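Local coordinates for uncharacterized protein (Bombyx mori, PDB 5AZ0) that probably reduces aldehydes and ketones to alcohols with a nicotinamide cofactor, as an aldo-keto reductase of the silkworm with a TIM-barrel fold, at residues V4-F9 with P18-G23; V219-S224 with G271-P276. One frame throughout, in Å; residues are numbered along the deposited sequence.

Interaction 1. Residues V4-F9 with P18-G23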
loop_
_atom_site.group_PDB
_atom_site.type_symbol
_atom_site.label_atom_id
_atom_site.label_comp_id
_atom_site.label_asym_id
_atom_site.label_seq_id
_atom_site.Cartn_x
_atom_site.Cartn_y
_atom_site.Cartn_z
ATOM N N VAL A 4 1.344 -16.637 13.590
ATOM C CA VAL A 4 0.240 -16.243 12.679
ATOM C C VAL A 4 0.387 -16.873 11.313
ATOM O O VAL A 4 1.476 -17.089 10.838
ATOM C CB VAL A 4 0.083 -14.747 12.530
ATOM C CG1 VAL A 4 -0.114 -14.109 13.882
ATOM C CG2 VAL A 4 1.246 -14.088 11.799
ATOM N N ASN A 5 -0.716 -17.187 10.675
ATOM C CA ASN A 5 -0.662 -17.802 9.384
ATOM C C ASN A 5 -1.374 -16.909 8.317
ATOM O O ASN A 5 -2.589 -16.941 8.168
ATOM C CB ASN A 5 -1.270 -19.181 9.467
ATOM C CG ASN A 5 -1.046 -19.973 8.196
ATOM O OD1 ASN A 5 -0.143 -19.675 7.413
ATOM N ND2 ASN A 5 -1.874 -20.980 7.974
ATOM N N VAL A 6 -0.592 -16.111 7.582
ATOM C CA VAL A 6 -1.136 -15.219 6.582
ATOM C C VAL A 6 -1.368 -15.932 5.253
ATOM O O VAL A 6 -0.477 -16.376 4.619
ATOM C CB VAL A 6 -0.260 -13.986 6.427
ATOM C CG1 VAL A 6 -0.912 -12.992 5.469
ATOM C CG2 VAL A 6 -0.083 -13.279 7.767
ATOM N N PRO A 7 -2.610 -16.065 4.824
ATOM C CA PRO A 7 -2.768 -16.613 3.479
ATOM C C PRO A 7 -2.310 -15.627 2.327
ATOM O O PRO A 7 -2.139 -14.423 2.551
ATOM C CB PRO A 7 -4.287 -16.837 3.379
ATOM C CG PRO A 7 -4.843 -15.787 4.247
ATOM C CD PRO A 7 -3.886 -15.609 5.401
ATOM N N ASN A 8 -2.134 -16.216 1.155
ATOM C CA ASN A 8 -1.662 -15.558 -0.044
ATOM C C ASN A 8 -2.729 -15.467 -1.107
ATOM O O ASN A 8 -3.473 -16.399 -1.261
ATOM C CB ASN A 8 -0.438 -16.263 -0.621
ATOM C CG ASN A 8 0.753 -16.307 0.370
ATOM O OD1 ASN A 8 1.164 -15.336 1.031
ATOM N ND2 ASN A 8 1.242 -17.460 0.525
ATOM N N PHE A 9 -2.789 -14.330 -1.804
ATOM C CA PHE A 9 -3.512 -14.198 -3.100
ATOM C C PHE A 9 -2.565 -14.428 -4.242
ATOM O O PHE A 9 -1.359 -14.353 -4.063
ATOM C CB PHE A 9 -4.177 -12.849 -3.191
ATOM C CG PHE A 9 -5.199 -12.566 -2.072
ATOM C CD1 PHE A 9 -6.041 -13.542 -1.588
ATOM C CD2 PHE A 9 -5.396 -11.299 -1.619
ATOM C CE1 PHE A 9 -6.993 -13.246 -0.619
ATOM C CE2 PHE A 9 -6.313 -10.990 -0.650
ATOM C CZ PHE A 9 -7.134 -11.953 -0.169
ATOM N N PRO A 18 1.190 -12.142 -0.011
ATOM C CA PRO A 18 0.488 -12.358 1.269
ATOM C C PRO A 18 -0.565 -11.300 1.480
ATOM O O PRO A 18 -0.306 -10.077 1.237
ATOM C CB PRO A 18 1.618 -12.229 2.331
ATOM C CG PRO A 18 2.880 -12.617 1.593
ATOM C CD PRO A 18 2.666 -12.057 0.182
ATOM N N ALA A 19 -1.710 -11.753 1.985
ATOM C CA ALA A 19 -2.930 -10.924 2.115
ATOM C C ALA A 19 -2.858 -9.819 3.110
ATOM O O ALA A 19 -3.726 -8.926 3.143
ATOM C CB ALA A 19 -4.066 -11.782 2.461
ATOM N N LEU A 20 -1.807 -9.840 3.931
ATOM C CA LEU A 20 -1.528 -8.764 4.850
ATOM C C LEU A 20 -0.069 -8.399 4.722
ATOM O O LEU A 20 0.769 -9.265 4.513
ATOM C CB LEU A 20 -1.837 -9.252 6.223
ATOM C CG LEU A 20 -1.799 -8.319 7.414
ATOM C CD1 LEU A 20 -3.064 -7.499 7.385
ATOM C CD2 LEU A 20 -1.772 -9.221 8.677
ATOM N N GLY A 21 0.207 -7.104 4.738
ATOM C CA GLY A 21 1.560 -6.563 4.653
ATOM C C GLY A 21 1.849 -5.550 5.756
ATOM O O GLY A 21 0.925 -4.883 6.258
ATOM N N TYR A 22 3.135 -5.446 6.122
ATOM C CA TYR A 22 3.607 -4.555 7.150
ATOM C C TYR A 22 3.938 -3.195 6.538
ATOM O O TYR A 22 4.883 -3.056 5.779
ATOM C CB TYR A 22 4.841 -5.209 7.892
ATOM C CG TYR A 22 5.379 -4.409 9.042
ATOM C CD1 TYR A 22 6.276 -3.363 8.840
ATOM C CD2 TYR A 22 4.987 -4.690 10.340
ATOM C CE1 TYR A 22 6.765 -2.618 9.922
ATOM C CE2 TYR A 22 5.464 -3.945 11.414
ATOM C CZ TYR A 22 6.359 -2.951 11.210
ATOM O OH TYR A 22 6.736 -2.216 12.299
ATOM N N GLY A 23 3.162 -2.179 6.872
ATOM C CA GLY A 23 3.382 -0.838 6.397
ATOM C C GLY A 23 4.575 -0.115 7.045
ATOM O O GLY A 23 4.877 -0.327 8.216
#

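Interaction 2. Residues V219-S224 with G271-P276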
loop_
_atom_site.group_PDB
_atom_site.type_symbol
_atom_site.label_atom_id
_atom_site.label_comp_id
_atom_site.label_asym_id
_atom_site.label_seq_id
_atom_site.Cartn_x
_atom_site.Cartn_y
_atom_site.Cartn_z
ATOM N N VAL A 219 -4.838 -7.463 -8.596
ATOM C CA VAL A 219 -5.080 -7.507 -7.148
ATOM C C VAL A 219 -5.072 -6.106 -6.569
ATOM O O VAL A 219 -4.212 -5.265 -6.903
ATOM C CB VAL A 219 -4.045 -8.378 -6.476
ATOM C CG1 VAL A 219 -4.125 -8.276 -4.945
ATOM C CG2 VAL A 219 -4.274 -9.818 -6.926
ATOM N N VAL A 220 -6.054 -5.849 -5.720
ATOM C CA VAL A 220 -6.197 -4.607 -5.060
ATOM C C VAL A 220 -5.503 -4.658 -3.686
ATOM O O VAL A 220 -5.715 -5.612 -2.927
ATOM C CB VAL A 220 -7.670 -4.242 -4.848
ATOM C CG1 VAL A 220 -7.784 -2.952 -4.063
ATOM C CG2 VAL A 220 -8.331 -4.050 -6.182
ATOM N N VAL A 221 -4.733 -3.620 -3.372
ATOM C CA VAL A 221 -3.978 -3.571 -2.127
ATOM C C VAL A 221 -4.383 -2.318 -1.472
ATOM O O VAL A 221 -4.225 -1.267 -2.054
ATOM C CB VAL A 221 -2.443 -3.616 -2.351
ATOM C CG1 VAL A 221 -1.656 -3.311 -1.032
ATOM C CG2 VAL A 221 -2.047 -4.976 -2.949
ATOM N N ALA A 222 -4.892 -2.428 -0.240
ATOM C CA ALA A 222 -5.423 -1.268 0.470
ATOM C C ALA A 222 -4.404 -0.653 1.430
ATOM O O ALA A 222 -3.977 -1.344 2.353
ATOM C CB ALA A 222 -6.649 -1.673 1.279
ATOM N N TYR A 223 -4.068 0.607 1.232
ATOM C CA TYR A 223 -3.509 1.419 2.304
ATOM C C TYR A 223 -4.583 2.215 3.046
ATOM O O TYR A 223 -5.705 2.315 2.583
ATOM C CB TYR A 223 -2.373 2.287 1.817
ATOM C CG TYR A 223 -2.682 3.474 0.949
ATOM C CD1 TYR A 223 -3.072 4.690 1.506
ATOM C CD2 TYR A 223 -2.550 3.409 -0.426
ATOM C CE1 TYR A 223 -3.336 5.772 0.705
ATOM C CE2 TYR A 223 -2.785 4.491 -1.200
ATOM C CZ TYR A 223 -3.188 5.665 -0.659
ATOM O OH TYR A 223 -3.379 6.778 -1.491
ATOM N N SER A 224 -4.229 2.742 4.223
ATOM C CA SER A 224 -5.167 3.325 5.195
ATOM C C SER A 224 -6.423 2.523 5.337
ATOM O O SER A 224 -7.487 3.061 5.175
ATOM C CB SER A 224 -5.598 4.747 4.820
ATOM O OG SER A 224 -4.482 5.598 4.735
ATOM N N GLY A 271 -11.474 -9.900 -0.803
ATOM C CA GLY A 271 -10.321 -10.264 -1.644
ATOM C C GLY A 271 -9.275 -9.146 -1.791
ATOM O O GLY A 271 -8.526 -9.110 -2.758
ATOM N N ILE A 272 -9.215 -8.260 -0.814
ATOM C CA ILE A 272 -8.330 -7.121 -0.823
ATOM C C ILE A 272 -7.195 -7.353 0.196
ATOM O O ILE A 272 -7.472 -7.755 1.322
ATOM C CB ILE A 272 -9.124 -5.849 -0.442
ATOM C CG1 ILE A 272 -10.139 -5.583 -1.556
ATOM C CG2 ILE A 272 -8.199 -4.670 -0.302
ATOM C CD1 ILE A 272 -11.103 -4.414 -1.315
ATOM N N VAL A 273 -5.939 -7.083 -0.246
ATOM C CA VAL A 273 -4.743 -7.159 0.552
ATOM C C VAL A 273 -4.744 -5.891 1.386
ATOM O O VAL A 273 -5.021 -4.853 0.854
ATOM C CB VAL A 273 -3.460 -7.203 -0.346
ATOM C CG1 VAL A 273 -2.204 -7.101 0.506
ATOM C CG2 VAL A 273 -3.444 -8.431 -1.290
ATOM N N SER A 274 -4.469 -5.977 2.691
ATOM C CA SER A 274 -4.330 -4.808 3.578
ATOM C C SER A 274 -2.887 -4.559 4.003
ATOM O O SER A 274 -2.170 -5.516 4.315
ATOM C CB SER A 274 -5.117 -5.021 4.847
ATOM O OG SER A 274 -6.488 -4.814 4.517
ATOM N N ILE A 275 -2.533 -3.282 4.091
ATOM C CA ILE A 275 -1.264 -2.778 4.576
ATOM C C ILE A 275 -1.513 -1.807 5.736
ATOM O O ILE A 275 -1.308 -0.589 5.636
ATOM C CB ILE A 275 -0.461 -1.952 3.534
ATOM C CG1 ILE A 275 -0.355 -2.622 2.175
ATOM C CG2 ILE A 275 0.955 -1.657 4.072
ATOM C CD1 ILE A 275 0.207 -3.994 2.155
ATOM N N PRO A 276 -1.931 -2.343 6.876
ATOM C CA PRO A 276 -1.930 -1.491 8.060
ATOM C C PRO A 276 -0.522 -1.035 8.474
ATOM O O PRO A 276 0.443 -1.743 8.216
ATOM C CB PRO A 276 -2.480 -2.385 9.130
ATOM C CG PRO A 276 -2.064 -3.750 8.696
ATOM C CD PRO A 276 -2.198 -3.754 7.193
HETATM O O HOH W 1 -8.012 -8.040 -5.197
HETATM O O HOH W 2 -1.679 1.968 5.833
#

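Interaction 1. Residues V4-F9 with P18-G23
Ala-19 meets Pro-7 through the one hydrogen bond between residues 4-9 and 18-23. Ala-19 N donates to Pro-7 O over 2.8 Å, nearly straight at 166°, and the N-H lies in the plane of that carbonyl. Pro-18 CA adds a weaker CA-H...O contact to Pro-7 O, at 3.6 Å. Ala-19 CB also rests against it, so Pro-7 O is met by three atoms of the other segment.

Apolar contacts make up much of the rest. Val-6 has CG1 anti to its backbone N (chi1 -175°), and this methyl makes the touch. Val-6 CG1 lies 3.9 Å from Leu-20 CB and also packs on Pro-18 CB. The same methyl lies against the backbone N of Ala-19 and Leu-20. Ala-19 CB sits over one face of the Phe-9 ring, offset toward the rim at CE2 and CZ. This is a CH-pi contact: Ala-19 CB is 4.2 Å from the centroid of the Phe-9 ring.

Asn-8 and Pro-18 form an antiparallel, non-hydrogen-bonded pair. Their side chains lie side by side and point the same way. Asn-8 OD1 comes within 3.1 Å of Pro-18 CA and 3.3 Å of Pro-18 CG.

The pair belongs to the small antiparallel hairpin of strands 8-10 and 16-18. In aldo-keto reductases such an N-terminal hairpin covers the bottom of the barrel. Phe-9 and Leu-20 touch strand 273-274, consistent with this. Pro-18 N brings no hydrogen to Asn-8 OD1, so Ala-19 N gives the one hydrogen bond and carbon contacts supply the rest.

Interaction 2. Residues V219-S224 with G271-P276
Val-221 lies beside Val-273, both side chains pointing the same way, with Val-221 CG2 3.7 Å from Val-273 CB. The other methyl, Val-221 CG1, is anti to the backbone N (chi1 170°) and meets Ile-275 CG1 at 3.5 Å. Val-219 CG1 touches Val-273 CG2, the two side chains crossing at about a right angle. An alanine in place of Val-221 would probably leave a gap beside Val-273 and Ile-275, with the Ile-275 side chain freer to turn.

Ala-222 points to the other face of the sheet, where its CB packs on Ile-272 CG2 at 3.7 Å. The two segments are neighbouring parallel strands, the seventh and eighth of the TIM barrel, joined by a connection that includes helices 246-255 and 259-269.

Three backbone bonds hold them. Val-273 N donates to Val-220 O at 3.1 Å. Ala-222 N donates to Val-273 O at 2.7 Å and 176°, while Ile-275 N reaches Ala-222 O at 3.0 Å. A water at each end extends the ladder: one bridges Val-220 N and Gly-271 O, the other Ser-224 N and Ile-275 O. Gly-271 ends the preceding helix in a Schellman motif, with positive phi.

In the fold
Interaction 2 is buried near the middle of the chain, while interaction 1 is only partly buried and lies farther out. Their centres are about 10 Å apart. They meet along residues 274-276: Gly-21 N probably bonds to Ser-274 O, and Gly-23 N to Pro-276 O. Residues 18-23 thus lie beside the last barrel strand, consistent with closure of the barrel between its first and eighth strands. Interaction 2 is regular parallel pairing, a ladder of backbone bonds flanked by branched aliphatic side chains. Interaction 1 lies partly within the N-terminal hairpin and partly between it and the residues leading into strand 22-23, with a mix of aliphatic, proline, ring and amide groups.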